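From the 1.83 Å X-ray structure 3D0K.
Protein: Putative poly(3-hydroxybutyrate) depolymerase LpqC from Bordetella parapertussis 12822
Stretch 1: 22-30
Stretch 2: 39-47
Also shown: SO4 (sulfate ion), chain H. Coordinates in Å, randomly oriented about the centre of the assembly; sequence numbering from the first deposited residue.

Stretch 1 (22-30) AGRNAIPYL
Stretch 2, residues 39-47: PFTLNTYRP

Residues 23-29 and 40-46 form neighbouring antiparallel strands, their N-to-C directions 157° apart and their axes approaching to 4.4 Å. The register pairs Gly23 with Arg46, Asn25 with Thr44, Ile27 with Leu42 and Tyr29 with Phe40 as hydrogen-bonded pairs (CA-CA 4.9-5.4 Å); Arg24-Tyr45, Ala26-Asn43 and Pro28-Thr41 alternate as non-hydrogen-bonded pairs (4.4-4.5 Å). The backbone is extended throughout; Gly23 differs in its positive phi (124/-170), where a CB would jam against the preceding carbonyl O.

Each hydrogen-bonded pair closes a reciprocal ring. Gly23 N donates to Arg46 O (2.8 Å) and Arg46 N to Gly23 O (3.0 Å); Asn25 N reaches Thr44 O at 3.0 Å, and Thr44 N reaches Asn25 O at 2.8 Å. Ile27 N to Leu42 O measures 2.7 Å and Leu42 N to Ile27 O 2.8 Å, while Tyr29 N to Phe40 O is 2.7 Å and Phe40 N to Tyr29 O 2.9 Å. Between rings, CA-H...O contacts supplement the ladder, as from Arg24 CA to Thr44 O (3.3 Å).

Apolar packing gathers on the face bearing Ile27, Tyr29, Phe40 and Leu42. Ile27 and Leu42, both m,t, meet at CB-CB 4.1 Å. Tyr29 (chi1 t, chi2 102°) and Phe40 (chi1 p, chi2 -81°) bring CD2 of the former within 3.3 Å of CZ of the latter; their rings lie obliquely, planes at 46° and centroids 5.2 Å apart, with Tyr29 CB over one Phe40 face. Tyr29 CD1 also lies 4.1 Å from Leu42 CD1. On the other face, Arg24 CG (chi1 m) touches the Tyr45 ring edge, 3.9 Å from CD1.

A water bridges the strands, donating to Gly23 O (2.8 Å) and hydrogen-bonding Thr44 OG1 (2.6 Å; chi1 p). Sulfate O3 accepts from Ala22 N at 3.2 Å.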

# COMPACT_ATOMS: atom_id res chain seq x y z
N ALA A 22 -9.43 0.31 -22.92
CA ALA A 22 -10.02 1.07 -21.81
C ALA A 22 -11.13 0.33 -21.11
O ALA A 22 -11.78 -0.53 -21.70
CB ALA A 22 -10.51 2.47 -22.29
N GLY A 23 -11.29 0.63 -19.82
CA GLY A 23 -12.43 0.18 -19.00
C GLY A 23 -11.98 -0.57 -17.75
O GLY A 23 -10.79 -0.57 -17.43
N ARG A 24 -12.93 -1.20 -17.06
CA ARG A 24 -12.61 -1.96 -15.85
C ARG A 24 -12.30 -3.37 -16.25
O ARG A 24 -12.85 -3.90 -17.27
CB ARG A 24 -13.80 -1.99 -14.90
CG ARG A 24 -14.31 -0.65 -14.61
CD ARG A 24 -14.90 -0.62 -13.29
NE ARG A 24 -16.24 -1.17 -13.29
CZ ARG A 24 -17.31 -0.40 -13.29
NH1 ARG A 24 -17.16 0.94 -13.33
NH2 ARG A 24 -18.54 -0.95 -13.27
N ASN A 25 -11.44 -4.03 -15.49
CA ASN A 25 -11.21 -5.45 -15.71
C ASN A 25 -10.90 -6.15 -14.41
O ASN A 25 -10.54 -5.49 -13.40
CB ASN A 25 -10.07 -5.64 -16.72
CG ASN A 25 -10.22 -6.92 -17.54
OD1 ASN A 25 -10.92 -7.86 -17.13
ND2 ASN A 25 -9.53 -6.99 -18.68
N ALA A 26 -11.06 -7.47 -14.39
CA ALA A 26 -10.60 -8.30 -13.28
C ALA A 26 -9.73 -9.41 -13.88
O ALA A 26 -10.25 -10.32 -14.55
CB ALA A 26 -11.77 -8.88 -12.51
N ILE A 27 -8.42 -9.32 -13.69
CA ILE A 27 -7.45 -10.16 -14.42
C ILE A 27 -6.92 -11.21 -13.43
O ILE A 27 -6.22 -10.84 -12.49
CB ILE A 27 -6.30 -9.31 -14.94
CG1 ILE A 27 -6.82 -8.13 -15.80
CG2 ILE A 27 -5.27 -10.18 -15.70
CD1 ILE A 27 -5.74 -7.14 -16.21
N PRO A 28 -7.28 -12.50 -13.62
CA PRO A 28 -6.69 -13.55 -12.76
C PRO A 28 -5.16 -13.54 -12.92
O PRO A 28 -4.68 -13.37 -14.04
CB PRO A 28 -7.31 -14.85 -13.30
CG PRO A 28 -7.78 -14.52 -14.72
CD PRO A 28 -8.20 -13.07 -14.64
N TYR A 29 -4.39 -13.67 -11.83
CA TYR A 29 -2.92 -13.65 -11.95
C TYR A 29 -2.36 -14.74 -11.05
O TYR A 29 -2.83 -14.94 -9.92
CB TYR A 29 -2.33 -12.27 -11.59
CG TYR A 29 -0.82 -12.02 -11.77
CD1 TYR A 29 -0.30 -11.30 -12.88
CD2 TYR A 29 0.08 -12.44 -10.81
CE1 TYR A 29 1.10 -11.05 -13.02
CE2 TYR A 29 1.47 -12.19 -10.93
CZ TYR A 29 1.98 -11.51 -12.04
OH TYR A 29 3.38 -11.29 -12.07
N LEU A 30 -1.38 -15.46 -11.57
CA LEU A 30 -0.68 -16.46 -10.79
C LEU A 30 0.80 -16.23 -10.95
O LEU A 30 1.31 -16.24 -12.06
CB LEU A 30 -1.08 -17.89 -11.21
CG LEU A 30 -0.51 -19.02 -10.34
CD1 LEU A 30 -0.96 -18.82 -8.91
CD2 LEU A 30 -0.96 -20.37 -10.84
N PRO A 39 -3.31 -17.99 -6.40
CA PRO A 39 -3.75 -16.97 -7.35
C PRO A 39 -4.31 -15.73 -6.69
O PRO A 39 -4.79 -15.75 -5.55
CB PRO A 39 -4.86 -17.68 -8.14
CG PRO A 39 -5.27 -18.86 -7.29
CD PRO A 39 -4.13 -19.23 -6.43
N PHE A 40 -4.28 -14.63 -7.42
CA PHE A 40 -5.02 -13.45 -6.99
C PHE A 40 -5.52 -12.73 -8.23
O PHE A 40 -5.41 -13.25 -9.36
CB PHE A 40 -4.16 -12.56 -6.08
CG PHE A 40 -2.86 -12.11 -6.72
CD1 PHE A 40 -1.75 -12.96 -6.75
CD2 PHE A 40 -2.72 -10.79 -7.21
CE1 PHE A 40 -0.55 -12.56 -7.27
CE2 PHE A 40 -1.50 -10.37 -7.74
CZ PHE A 40 -0.42 -11.25 -7.77
N THR A 41 -6.08 -11.55 -8.03
CA THR A 41 -6.77 -10.85 -9.10
C THR A 41 -6.24 -9.43 -9.19
O THR A 41 -6.02 -8.79 -8.18
CB THR A 41 -8.30 -10.82 -8.85
OG1 THR A 41 -8.76 -12.16 -8.64
CG2 THR A 41 -9.04 -10.19 -10.08
N LEU A 42 -6.05 -8.96 -10.41
CA LEU A 42 -5.77 -7.54 -10.63
C LEU A 42 -7.09 -6.91 -11.05
O LEU A 42 -7.61 -7.20 -12.14
CB LEU A 42 -4.71 -7.31 -11.70
CG LEU A 42 -3.43 -8.16 -11.66
CD1 LEU A 42 -2.45 -7.76 -12.78
CD2 LEU A 42 -2.81 -7.88 -10.27
N ASN A 43 -7.67 -6.13 -10.15
CA ASN A 43 -8.85 -5.35 -10.51
C ASN A 43 -8.30 -4.04 -11.04
O ASN A 43 -7.66 -3.28 -10.33
CB ASN A 43 -9.79 -5.14 -9.31
CG ASN A 43 -10.56 -6.39 -9.00
OD1 ASN A 43 -11.39 -6.81 -9.83
ND2 ASN A 43 -10.25 -7.05 -7.86
N THR A 44 -8.51 -3.82 -12.33
CA THR A 44 -7.82 -2.74 -13.02
C THR A 44 -8.79 -1.70 -13.58
O THR A 44 -9.99 -2.00 -13.81
CB THR A 44 -6.97 -3.30 -14.18
OG1 THR A 44 -7.83 -3.94 -15.17
CG2 THR A 44 -5.95 -4.28 -13.64
N TYR A 45 -8.27 -0.51 -13.83
CA TYR A 45 -9.01 0.46 -14.64
C TYR A 45 -8.05 1.17 -15.57
O TYR A 45 -7.01 1.71 -15.13
CB TYR A 45 -9.74 1.49 -13.79
CG TYR A 45 -10.49 2.47 -14.62
CD1 TYR A 45 -11.68 2.10 -15.27
CD2 TYR A 45 -10.06 3.80 -14.72
CE1 TYR A 45 -12.39 3.04 -16.07
CE2 TYR A 45 -10.76 4.75 -15.51
CZ TYR A 45 -11.90 4.36 -16.19
OH TYR A 45 -12.58 5.30 -16.94
N ARG A 46 -8.42 1.20 -16.84
CA ARG A 46 -7.67 1.96 -17.80
C ARG A 46 -8.57 3.02 -18.43
O ARG A 46 -9.61 2.69 -19.01
CB ARG A 46 -7.11 1.04 -18.90
CG ARG A 46 -6.41 1.83 -19.99
CD ARG A 46 -5.78 0.89 -20.99
NE ARG A 46 -5.18 1.70 -22.04
CZ ARG A 46 -4.06 1.39 -22.65
NH1 ARG A 46 -3.57 2.20 -23.56
NH2 ARG A 46 -3.42 0.25 -22.32
N PRO A 47 -8.22 4.31 -18.27
CA PRO A 47 -9.07 5.38 -18.86
C PRO A 47 -8.89 5.48 -20.36
O PRO A 47 -7.84 5.09 -20.89
CB PRO A 47 -8.52 6.68 -18.24
CG PRO A 47 -7.15 6.36 -17.84
CD PRO A 47 -7.06 4.83 -17.54
S SO4 H . -9.25 2.16 -26.14
O1 SO4 H . -9.60 3.49 -26.69
O2 SO4 H . -8.38 2.39 -24.99
O3 SO4 H . -10.40 1.30 -25.81
O4 SO4 H . -8.51 1.43 -27.18
O HOH W 1 -8.58 -2.33 -17.12
O HOH W 2 -13.31 -5.85 -11.33